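Local coordinates for protein aminotransferase class-III (Ochrobactrum anthropi, PDB 5GHG) that probably acts as an omega-transaminase, moving amino groups between amine donors and carbonyl acceptors by way of a bound pyridoxamine phosphate–pyridoxal phosphate cofactor, at residues G224-G229 against A257-C262; T356-R361 against Q434-M439; R141-S146 against H217-F222. The protein carries 1 engineered substitution. One frame throughout, in Å; residues are numbered along the deposited sequence.

Interaction 1. Residues G224-G229 against A257-C262; sequences GEPVMG and ADEVIC. With PMP (4'-deoxy-4'-aminopyridoxal-5'-phosphate), chain C.
Gly224 and Asp258 join where two neighbouring parallel strands end, in the large domain of the fold type I (aspartate aminotransferase) architecture, and the loops leaving them build one wall of the cofactor pocket. Asp258 N donates to Gly224 O at 3.0 Å, while Gly224 forms a parallel bridge with Ala257.

Beyond this last rung, Asp258 turns to the ligand. Its CB lies 4.1 Å from Glu225 CG. With CG anti to the backbone N (chi1 -173°), the carboxylate reaches the pyridine ring, CG facing both N1 and the methyl carbon C2A of PMP. OD1 accepts from Val260 N at 3.1 Å, closing an Asx turn that steadies the carboxylate. OD2 sits 2.8 Å from PMP N1 and is also bonded by His152 and Asn122. An acid suits this place, as in related aminotransferases, where an aspartate faces the pyridine nitrogen. Val260 CG1 packs against the PMP ring near C3.

Glu225 comes alongside, OE2 resting 3.3 Å from PMP C2A. That oxygen takes a nearly straight bond from Gly229 N, from above the carboxylate plane, and OE1 is held by Tyr151 N. Cys262 SG lies against Pro226 CD and Val227 CB, 4.1 Å from the latter. Ile261 CD1 lies 3.2 Å from PMP O3 and 3.8 Å from Gly229 CA, where a CB on that glycine would run into it.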
loop_
_atom_site.group_PDB
_atom_site.type_symbol
_atom_site.label_atom_id
_atom_site.label_comp_id
_atom_site.label_asym_id
_atom_site.label_seq_id
_atom_site.Cartn_x
_atom_site.Cartn_y
_atom_site.Cartn_z
ATOM N N GLY B 224 -15.574 -0.985 -12.513
ATOM C CA GLY B 224 -15.514 -2.356 -12.962
ATOM C C GLY B 224 -14.203 -2.734 -13.641
ATOM O O GLY B 224 -13.596 -1.928 -14.355
ATOM N N GLU B 225 -13.771 -3.957 -13.411
ATOM C CA GLU B 225 -12.767 -4.581 -14.256
ATOM C C GLU B 225 -13.407 -4.965 -15.591
ATOM O O GLU B 225 -14.533 -5.467 -15.609
ATOM C CB GLU B 225 -12.219 -5.844 -13.591
ATOM C CG GLU B 225 -11.777 -5.664 -12.152
ATOM C CD GLU B 225 -11.905 -6.962 -11.346
ATOM O OE1 GLU B 225 -12.954 -7.160 -10.687
ATOM O OE2 GLU B 225 -10.954 -7.783 -11.407
ATOM N N PRO B 226 -12.703 -4.774 -16.710
ATOM C CA PRO B 226 -13.254 -5.273 -17.988
ATOM C C PRO B 226 -13.584 -6.760 -17.903
ATOM O O PRO B 226 -14.688 -7.187 -18.276
ATOM C CB PRO B 226 -12.146 -4.958 -18.996
ATOM C CG PRO B 226 -11.432 -3.772 -18.406
ATOM C CD PRO B 226 -11.458 -4.009 -16.906
ATOM N N VAL B 227 -12.641 -7.545 -17.393
ATOM C CA VAL B 227 -12.827 -8.953 -17.043
ATOM C C VAL B 227 -12.463 -9.088 -15.564
ATOM O O VAL B 227 -11.403 -8.623 -15.146
ATOM C CB VAL B 227 -11.897 -9.863 -17.893
ATOM C CG1 VAL B 227 -11.940 -11.291 -17.373
ATOM C CG2 VAL B 227 -12.276 -9.813 -19.367
ATOM N N MET B 228 -13.326 -9.724 -14.783
ATOM C CA MET B 228 -13.056 -9.879 -13.352
ATOM C C MET B 228 -11.988 -10.939 -13.142
ATOM O O MET B 228 -12.168 -12.089 -13.545
ATOM C CB MET B 228 -14.320 -10.263 -12.595
ATOM C CG MET B 228 -15.345 -9.160 -12.490
ATOM S SD MET B 228 -16.902 -9.799 -11.812
ATOM C CE MET B 228 -17.726 -8.264 -11.416
ATOM N N GLY B 229 -10.876 -10.566 -12.512
ATOM C CA GLY B 229 -9.793 -11.509 -12.317
ATOM C C GLY B 229 -9.964 -12.380 -11.094
ATOM O O GLY B 229 -10.362 -13.552 -11.200
ATOM N N ALA B 257 -12.517 2.337 -14.959
ATOM C CA ALA B 257 -12.055 1.058 -15.456
ATOM C C ALA B 257 -10.870 0.611 -14.593
ATOM O O ALA B 257 -9.821 1.260 -14.592
ATOM C CB ALA B 257 -11.651 1.145 -16.932
ATOM N N ASP B 258 -11.045 -0.491 -13.877
ATOM C CA ASP B 258 -9.972 -1.073 -13.079
ATOM C C ASP B 258 -9.202 -2.043 -13.975
ATOM O O ASP B 258 -9.611 -3.193 -14.150
ATOM C CB ASP B 258 -10.530 -1.780 -11.849
ATOM C CG ASP B 258 -9.431 -2.259 -10.904
ATOM O OD1 ASP B 258 -8.294 -2.442 -11.378
ATOM O OD2 ASP B 258 -9.705 -2.430 -9.699
ATOM N N GLU B 259 -8.094 -1.573 -14.540
ATOM C CA GLU B 259 -7.278 -2.358 -15.468
ATOM C C GLU B 259 -6.050 -2.960 -14.799
ATOM O O GLU B 259 -5.070 -3.254 -15.474
ATOM C CB GLU B 259 -6.854 -1.502 -16.658
ATOM C CG GLU B 259 -8.014 -0.975 -17.461
ATOM C CD GLU B 259 -8.125 -1.622 -18.813
ATOM O OE1 GLU B 259 -7.476 -2.684 -19.039
ATOM O OE2 GLU B 259 -8.857 -1.065 -19.655
ATOM N N VAL B 260 -6.089 -3.138 -13.480
ATOM C CA VAL B 260 -4.923 -3.626 -12.760
ATOM C C VAL B 260 -4.465 -4.975 -13.332
ATOM O O VAL B 260 -3.274 -5.211 -13.510
ATOM C CB VAL B 260 -5.235 -3.680 -11.252
ATOM C CG1 VAL B 260 -4.262 -4.583 -10.493
ATOM C CG2 VAL B 260 -5.197 -2.263 -10.675
ATOM N N ILE B 261 -5.406 -5.852 -13.668
ATOM C CA ILE B 261 -5.048 -7.096 -14.323
ATOM C C ILE B 261 -5.086 -6.980 -15.852
ATOM O O ILE B 261 -4.210 -7.504 -16.548
ATOM C CB ILE B 261 -5.931 -8.256 -13.843
ATOM C CG1 ILE B 261 -5.551 -8.660 -12.411
ATOM C CG2 ILE B 261 -5.812 -9.432 -14.807
ATOM C CD1 ILE B 261 -6.530 -9.635 -11.783
ATOM N N CYS B 262 -6.089 -6.325 -16.414
ATOM C CA CYS B 262 -6.232 -6.360 -17.872
ATOM C C CYS B 262 -5.198 -5.509 -18.590
ATOM O O CYS B 262 -5.004 -5.682 -19.802
ATOM C CB CYS B 262 -7.653 -5.919 -18.261
ATOM S SG CYS B 262 -8.942 -7.042 -17.601
HETATM N N1 PMP C . -7.760 -4.181 -8.703
HETATM C C2 PMP C . -7.649 -5.403 -9.292
HETATM C C2A PMP C . -8.494 -5.704 -10.493
HETATM C C3 PMP C . -6.785 -6.392 -8.775
HETATM O O3 PMP C . -6.782 -7.628 -9.367
HETATM C C4 PMP C . -5.975 -6.091 -7.640
HETATM C C4A PMP C . -4.956 -7.058 -7.060
HETATM N N4A PMP C . -5.374 -8.436 -7.025
HETATM C C5 PMP C . -6.110 -4.798 -7.067
HETATM C C6 PMP C . -6.947 -3.854 -7.642
HETATM C C5A PMP C . -5.344 -4.381 -5.849
HETATM O O4P PMP C . -3.953 -4.258 -6.154
HETATM P P PMP C . -2.859 -4.438 -4.945
HETATM O O1P PMP C . -3.265 -3.575 -3.806
HETATM O O2P PMP C . -1.550 -4.015 -5.588
HETATM O O3P PMP C . -2.854 -5.886 -4.508
#

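Interaction 2. Residues T356-R361 against Q434-M439; sequences TYMQKR and QQVDTM
Tyr357 and Val436 carry an apolar helix-to-helix contact in the C-terminal part of the chain, between helices 347-363 and 433-455. The two segments run nearly parallel, with axes 9.9 Å apart and crossing at -22°. Val436 is central to it: its CG1, anti to the backbone N, reaches Tyr357 CD2 at 3.6 Å and Met358 CB at 3.7 Å. A branched, compact valine suits this buried place.

Tyr357 has CG anti to its own backbone N (chi1 179°), which sends the ring toward the other helix, and OH ends 3.8 Å from Asp437 CB. One ring face is roofed by Arg361 CG, 3.5 Å above the plane and offset toward the rim. The guanidinium continues toward Asp437, an oppositely charged pair, but the modelled separation is too short and their exact positions are doubtful. An alanine here removes the ring, and would probably open a gap beside Val436 CG1 and let the Arg361 chain turn more freely.

Ser441, one turn after Asp437, bonds Arg361 NH2. Both helices rest on the same mixed sheet: Met358 touches Ala381 on strand 380-385, while Met439 packs on Ile51 of strand 49-52.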
loop_
_atom_site.group_PDB
_atom_site.type_symbol
_atom_site.label_atom_id
_atom_site.label_comp_id
_atom_site.label_asym_id
_atom_site.label_seq_id
_atom_site.Cartn_x
_atom_site.Cartn_y
_atom_site.Cartn_z
ATOM N N THR B 356 -5.027 -16.628 -28.425
ATOM C CA THR B 356 -5.906 -17.336 -29.344
ATOM C C THR B 356 -5.686 -18.849 -29.251
ATOM O O THR B 356 -6.635 -19.631 -29.136
ATOM C CB THR B 356 -5.673 -16.856 -30.778
ATOM O OG1 THR B 356 -6.036 -15.480 -30.860
ATOM C CG2 THR B 356 -6.512 -17.673 -31.754
ATOM N N TYR B 357 -4.430 -19.267 -29.257
ATOM C CA TYR B 357 -4.134 -20.686 -29.195
ATOM C C TYR B 357 -4.543 -21.282 -27.845
ATOM O O TYR B 357 -5.158 -22.352 -27.796
ATOM C CB TYR B 357 -2.647 -20.914 -29.494
ATOM C CG TYR B 357 -2.226 -22.361 -29.429
ATOM C CD1 TYR B 357 -2.764 -23.298 -30.320
ATOM C CD2 TYR B 357 -1.313 -22.799 -28.485
ATOM C CE1 TYR B 357 -2.400 -24.622 -30.271
ATOM C CE2 TYR B 357 -0.929 -24.131 -28.420
ATOM C CZ TYR B 357 -1.472 -25.045 -29.322
ATOM O OH TYR B 357 -1.106 -26.369 -29.260
ATOM N N MET B 358 -4.226 -20.593 -26.735
ATOM C CA MET B 358 -4.614 -21.098 -25.419
ATOM C C MET B 358 -6.131 -21.201 -25.273
ATOM O O MET B 358 -6.648 -22.192 -24.741
ATOM C CB MET B 358 -4.045 -20.210 -24.313
ATOM C CG MET B 358 -4.366 -20.664 -22.878
ATOM S SD MET B 358 -3.790 -19.518 -21.573
ATOM C CE MET B 358 -5.065 -18.257 -21.657
ATOM N N GLN B 359 -6.863 -20.174 -25.717
ATOM C CA GLN B 359 -8.320 -20.229 -25.629
ATOM C C GLN B 359 -8.868 -21.426 -26.396
ATOM O O GLN B 359 -9.790 -22.104 -25.928
ATOM C CB GLN B 359 -8.955 -18.945 -26.152
ATOM C CG GLN B 359 -8.587 -17.671 -25.412
ATOM C CD GLN B 359 -8.983 -17.675 -23.951
ATOM O OE1 GLN B 359 -9.946 -18.332 -23.552
ATOM N NE2 GLN B 359 -8.246 -16.910 -23.140
ATOM N N LYS B 360 -8.312 -21.695 -27.577
ATOM C CA LYS B 360 -8.774 -22.832 -28.383
ATOM C C LYS B 360 -8.433 -24.155 -27.710
ATOM O O LYS B 360 -9.297 -25.033 -27.581
ATOM C CB LYS B 360 -8.160 -22.756 -29.779
ATOM C CG LYS B 360 -8.481 -23.938 -30.693
ATOM C CD LYS B 360 -7.598 -23.894 -31.949
ATOM C CE LYS B 360 -7.955 -25.006 -32.941
ATOM N NZ LYS B 360 -9.308 -24.802 -33.554
ATOM N N ARG B 361 -7.182 -24.317 -27.260
ATOM C CA ARG B 361 -6.799 -25.555 -26.592
ATOM C C ARG B 361 -7.633 -25.811 -25.343
ATOM O O ARG B 361 -8.085 -26.937 -25.110
ATOM C CB ARG B 361 -5.298 -25.540 -26.251
ATOM C CG ARG B 361 -4.398 -25.788 -27.470
ATOM C CD ARG B 361 -4.469 -27.261 -27.897
ATOM N NE ARG B 361 -4.211 -28.154 -26.761
ATOM C CZ ARG B 361 -3.015 -28.604 -26.435
ATOM N NH1 ARG B 361 -1.970 -28.270 -27.182
ATOM N NH2 ARG B 361 -2.853 -29.402 -25.374
ATOM N N GLN B 434 4.553 -23.721 -27.718
ATOM C CA GLN B 434 4.939 -25.012 -27.158
ATOM C C GLN B 434 4.684 -25.063 -25.654
ATOM O O GLN B 434 4.301 -26.102 -25.113
ATOM C CB GLN B 434 6.428 -25.309 -27.433
ATOM C CG GLN B 434 6.870 -25.089 -28.874
ATOM C CD GLN B 434 7.400 -23.667 -29.132
ATOM O OE1 GLN B 434 6.625 -22.742 -29.470
ATOM N NE2 GLN B 434 8.739 -23.485 -28.995
ATOM N N GLN B 435 4.924 -23.954 -24.966
ATOM C CA GLN B 435 4.700 -23.896 -23.524
ATOM C C GLN B 435 3.209 -23.857 -23.200
ATOM O O GLN B 435 2.772 -24.444 -22.208
ATOM C CB GLN B 435 5.436 -22.688 -22.952
ATOM C CG GLN B 435 6.944 -22.841 -22.978
ATOM C CD GLN B 435 7.705 -21.538 -22.727
ATOM O OE1 GLN B 435 7.269 -20.459 -23.127
ATOM N NE2 GLN B 435 8.850 -21.639 -22.059
ATOM N N VAL B 436 2.419 -23.156 -24.019
ATOM C CA VAL B 436 0.977 -23.197 -23.849
ATOM C C VAL B 436 0.474 -24.628 -23.997
ATOM O O VAL B 436 -0.389 -25.081 -23.237
ATOM C CB VAL B 436 0.284 -22.274 -24.875
ATOM C CG1 VAL B 436 -1.213 -22.572 -24.923
ATOM C CG2 VAL B 436 0.543 -20.810 -24.533
ATOM N N ASP B 437 1.009 -25.346 -24.992
ATOM C CA ASP B 437 0.627 -26.730 -25.215
ATOM C C ASP B 437 0.961 -27.600 -24.006
ATOM O O ASP B 437 0.144 -28.418 -23.571
ATOM C CB ASP B 437 1.332 -27.258 -26.470
ATOM C CG ASP B 437 1.026 -28.713 -26.733
ATOM O OD1 ASP B 437 -0.167 -29.070 -26.733
ATOM O OD2 ASP B 437 1.976 -29.491 -26.921
ATOM N N THR B 438 2.165 -27.443 -23.462
ATOM C CA THR B 438 2.551 -28.186 -22.269
ATOM C C THR B 438 1.614 -27.895 -21.094
ATOM O O THR B 438 1.195 -28.808 -20.385
ATOM C CB THR B 438 3.999 -27.827 -21.894
ATOM O OG1 THR B 438 4.843 -28.201 -22.978
ATOM C CG2 THR B 438 4.448 -28.556 -20.646
ATOM N N MET B 439 1.266 -26.625 -20.890
ATOM C CA MET B 439 0.406 -26.237 -19.773
ATOM C C MET B 439 -0.985 -26.871 -19.888
ATOM O O MET B 439 -1.515 -27.425 -18.919
ATOM C CB MET B 439 0.323 -24.704 -19.718
ATOM C CG MET B 439 -0.535 -24.098 -18.623
ATOM S SD MET B 439 -0.602 -22.291 -18.911
ATOM C CE MET B 439 1.048 -22.041 -19.470
#

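Interaction 3. Residues R141-S146 against H217-F222; sequences RKKIIS and HTIAAF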
loop_
_atom_site.group_PDB
_atom_site.type_symbol
_atom_site.label_atom_id
_atom_site.label_comp_id
_atom_site.label_asym_id
_atom_site.label_seq_id
_atom_site.Cartn_x
_atom_site.Cartn_y
_atom_site.Cartn_z
ATOM N N ARG B 141 -23.415 13.604 -3.937
ATOM C CA ARG B 141 -22.985 12.715 -5.027
ATOM C C ARG B 141 -21.684 12.032 -4.596
ATOM O O ARG B 141 -20.584 12.444 -4.945
ATOM C CB ARG B 141 -22.828 13.453 -6.348
ATOM C CG ARG B 141 -22.719 12.485 -7.521
ATOM C CD ARG B 141 -22.456 13.174 -8.853
ATOM N NE ARG B 141 -23.624 13.891 -9.329
ATOM C CZ ARG B 141 -24.657 13.332 -9.945
ATOM N NH1 ARG B 141 -24.679 12.028 -10.165
ATOM N NH2 ARG B 141 -25.687 14.081 -10.331
ATOM N N LYS B 142 -21.842 10.984 -3.788
ATOM C CA LYS B 142 -20.723 10.339 -3.126
ATOM C C LYS B 142 -20.745 8.816 -3.215
ATOM O O LYS B 142 -19.755 8.186 -2.844
ATOM C CB LYS B 142 -20.678 10.736 -1.647
ATOM C CG LYS B 142 -20.673 12.251 -1.395
ATOM C CD LYS B 142 -19.351 12.884 -1.814
ATOM C CE LYS B 142 -19.320 14.414 -1.629
ATOM N NZ LYS B 142 -19.559 14.848 -0.223
ATOM N N LYS B 143 -21.822 8.210 -3.696
ATOM C CA LYS B 143 -21.911 6.753 -3.666
ATOM C C LYS B 143 -21.155 6.162 -4.858
ATOM O O LYS B 143 -21.130 6.732 -5.955
ATOM C CB LYS B 143 -23.376 6.310 -3.682
ATOM C CG LYS B 143 -24.167 6.740 -2.418
ATOM C CD LYS B 143 -25.661 6.481 -2.576
ATOM C CE LYS B 143 -26.497 7.043 -1.440
ATOM N NZ LYS B 143 -27.946 7.078 -1.820
ATOM N N ILE B 144 -20.544 5.008 -4.633
ATOM C CA ILE B 144 -19.807 4.295 -5.660
ATOM C C ILE B 144 -20.473 2.949 -5.819
ATOM O O ILE B 144 -20.678 2.241 -4.823
ATOM C CB ILE B 144 -18.323 4.098 -5.292
ATOM C CG1 ILE B 144 -17.684 5.391 -4.754
ATOM C CG2 ILE B 144 -17.552 3.457 -6.464
ATOM C CD1 ILE B 144 -17.449 6.433 -5.768
ATOM N N ILE B 145 -20.774 2.573 -7.059
ATOM C CA ILE B 145 -21.350 1.276 -7.349
ATOM C C ILE B 145 -20.233 0.350 -7.836
ATOM O O ILE B 145 -19.556 0.652 -8.814
ATOM C CB ILE B 145 -22.464 1.377 -8.399
ATOM C CG1 ILE B 145 -23.586 2.281 -7.878
ATOM C CG2 ILE B 145 -23.031 -0.010 -8.721
ATOM C CD1 ILE B 145 -24.648 2.580 -8.914
ATOM N N SER B 146 -20.071 -0.781 -7.155
ATOM C CA SER B 146 -19.180 -1.861 -7.530
ATOM C C SER B 146 -20.026 -3.086 -7.841
ATOM O O SER B 146 -21.259 -3.017 -7.865
ATOM C CB SER B 146 -18.192 -2.149 -6.385
ATOM O OG SER B 146 -17.131 -2.943 -6.878
ATOM N N HIS B 217 -28.911 11.408 -8.309
ATOM C CA HIS B 217 -28.049 12.507 -7.895
ATOM C C HIS B 217 -27.078 12.118 -6.774
ATOM O O HIS B 217 -26.180 12.910 -6.456
ATOM C CB HIS B 217 -28.913 13.692 -7.428
ATOM C CG HIS B 217 -29.692 13.405 -6.190
ATOM N ND1 HIS B 217 -30.794 12.573 -6.177
ATOM C CD2 HIS B 217 -29.523 13.821 -4.909
ATOM C CE1 HIS B 217 -31.266 12.484 -4.946
ATOM N NE2 HIS B 217 -30.510 13.228 -4.157
ATOM N N THR B 218 -27.224 10.944 -6.166
ATOM C CA THR B 218 -26.312 10.530 -5.101
ATOM C C THR B 218 -25.206 9.602 -5.596
ATOM O O THR B 218 -24.341 9.243 -4.800
ATOM C CB THR B 218 -27.048 9.837 -3.950
ATOM O OG1 THR B 218 -27.535 8.559 -4.369
ATOM C CG2 THR B 218 -28.236 10.695 -3.452
ATOM N N ILE B 219 -25.233 9.200 -6.869
ATOM C CA ILE B 219 -24.292 8.214 -7.415
ATOM C C ILE B 219 -23.158 8.964 -8.102
ATOM O O ILE B 219 -23.385 9.670 -9.087
ATOM C CB ILE B 219 -24.975 7.255 -8.410
ATOM C CG1 ILE B 219 -26.199 6.560 -7.790
ATOM C CG2 ILE B 219 -23.953 6.233 -8.980
ATOM C CD1 ILE B 219 -25.915 5.766 -6.517
ATOM N N ALA B 220 -21.932 8.786 -7.614
ATOM C CA ALA B 220 -20.790 9.474 -8.203
ATOM C C ALA B 220 -20.117 8.665 -9.313
ATOM O O ALA B 220 -19.727 9.231 -10.330
ATOM C CB ALA B 220 -19.762 9.826 -7.135
ATOM N N ALA B 221 -19.985 7.357 -9.139
ATOM C CA ALA B 221 -19.177 6.570 -10.064
ATOM C C ALA B 221 -19.575 5.110 -10.016
ATOM O O ALA B 221 -20.148 4.632 -9.038
ATOM C CB ALA B 221 -17.676 6.689 -9.763
ATOM N N PHE B 222 -19.219 4.416 -11.093
ATOM C CA PHE B 222 -19.345 2.976 -11.229
ATOM C C PHE B 222 -17.942 2.433 -11.512
ATOM O O PHE B 222 -17.224 2.980 -12.345
ATOM C CB PHE B 222 -20.307 2.665 -12.366
ATOM C CG PHE B 222 -20.507 1.208 -12.655
ATOM C CD1 PHE B 222 -19.671 0.544 -13.540
ATOM C CD2 PHE B 222 -21.580 0.527 -12.121
ATOM C CE1 PHE B 222 -19.888 -0.793 -13.848
ATOM C CE2 PHE B 222 -21.807 -0.806 -12.416
ATOM C CZ PHE B 222 -20.955 -1.472 -13.279
#
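Lys143 pairs with Ile219, Ile144 with Ala221 and Ile145 with Phe222 as parallel strands, 29° apart in direction, with the register broken at Ala220 by a beta bulge. The pair belongs to the mixed seven-stranded sheet at the heart of the large domain, as in fold type I PLP enzymes. At the bulge Lys143 O takes a bond from Ala220 N at 2.8 Å and a weak one from Ala221 N; beyond it Ile145 N donates to Ala221 O. Before it, Thr218 O is gripped by the backbone N atoms of both Lys142 and Lys143.

Ala220 points its methyl at the other strand, CB 3.5 Å from Arg141 O, a place where a small residue fits. Arg141 lies across the strand end: NH1 donates to Ile219 O at 2.9 Å, nearly in the guanidinium plane, while His217 O sits over the centre of one face. Arg141 NE also forms a salt bridge with Glu138. The extended Lys143 chain runs side by side with Thr218, its NZ donating to OG1 at 3.0 Å; the charge is met by Glu214, and Thr218 OG1 also bonds Gly215 O. Lys142 NZ reaches Asp172 of the second subunit in a salt bridge.

Further along, Ile145 CD1 meets Ile219 CG2 and Ile145 CG2 lies against Phe222 CD2, both at 3.7 Å, a branched side chain filling two places on one face. On the other, Ile144 CD1 touches Ala221 CB at 4.0 Å.

Helix 196-214 covers the Ile145 and Phe222 face through Leu207, and helix 240-250 adds Trp241 and Val244 against the Phe222 ring. Strand 178-181 lies on the far flank of strand 143-147.

Interactions 1 and 3 belong to one sheet, in which strands 143-147, 219-224 and 254-258 follow side by side. Strand 219-224 serves both: residues 217-222 pair in interaction 3, and residues 224-229 pick up directly beyond in interaction 1, the centres lying 19 Å apart. Interaction 1 touches PMP, whereas the side chain of Ile144 is about 13 Å from it. His152, which bonds Asp258, also touches Ser146 at the end of segment 141-146. Interaction 2 joins two helices that pack on the other mixed sheet, its centre 23 Å from that of interaction 1, with nearest atoms about 9 Å apart. Its centre lies 41 Å from that of interaction 3, across the centre of the chain.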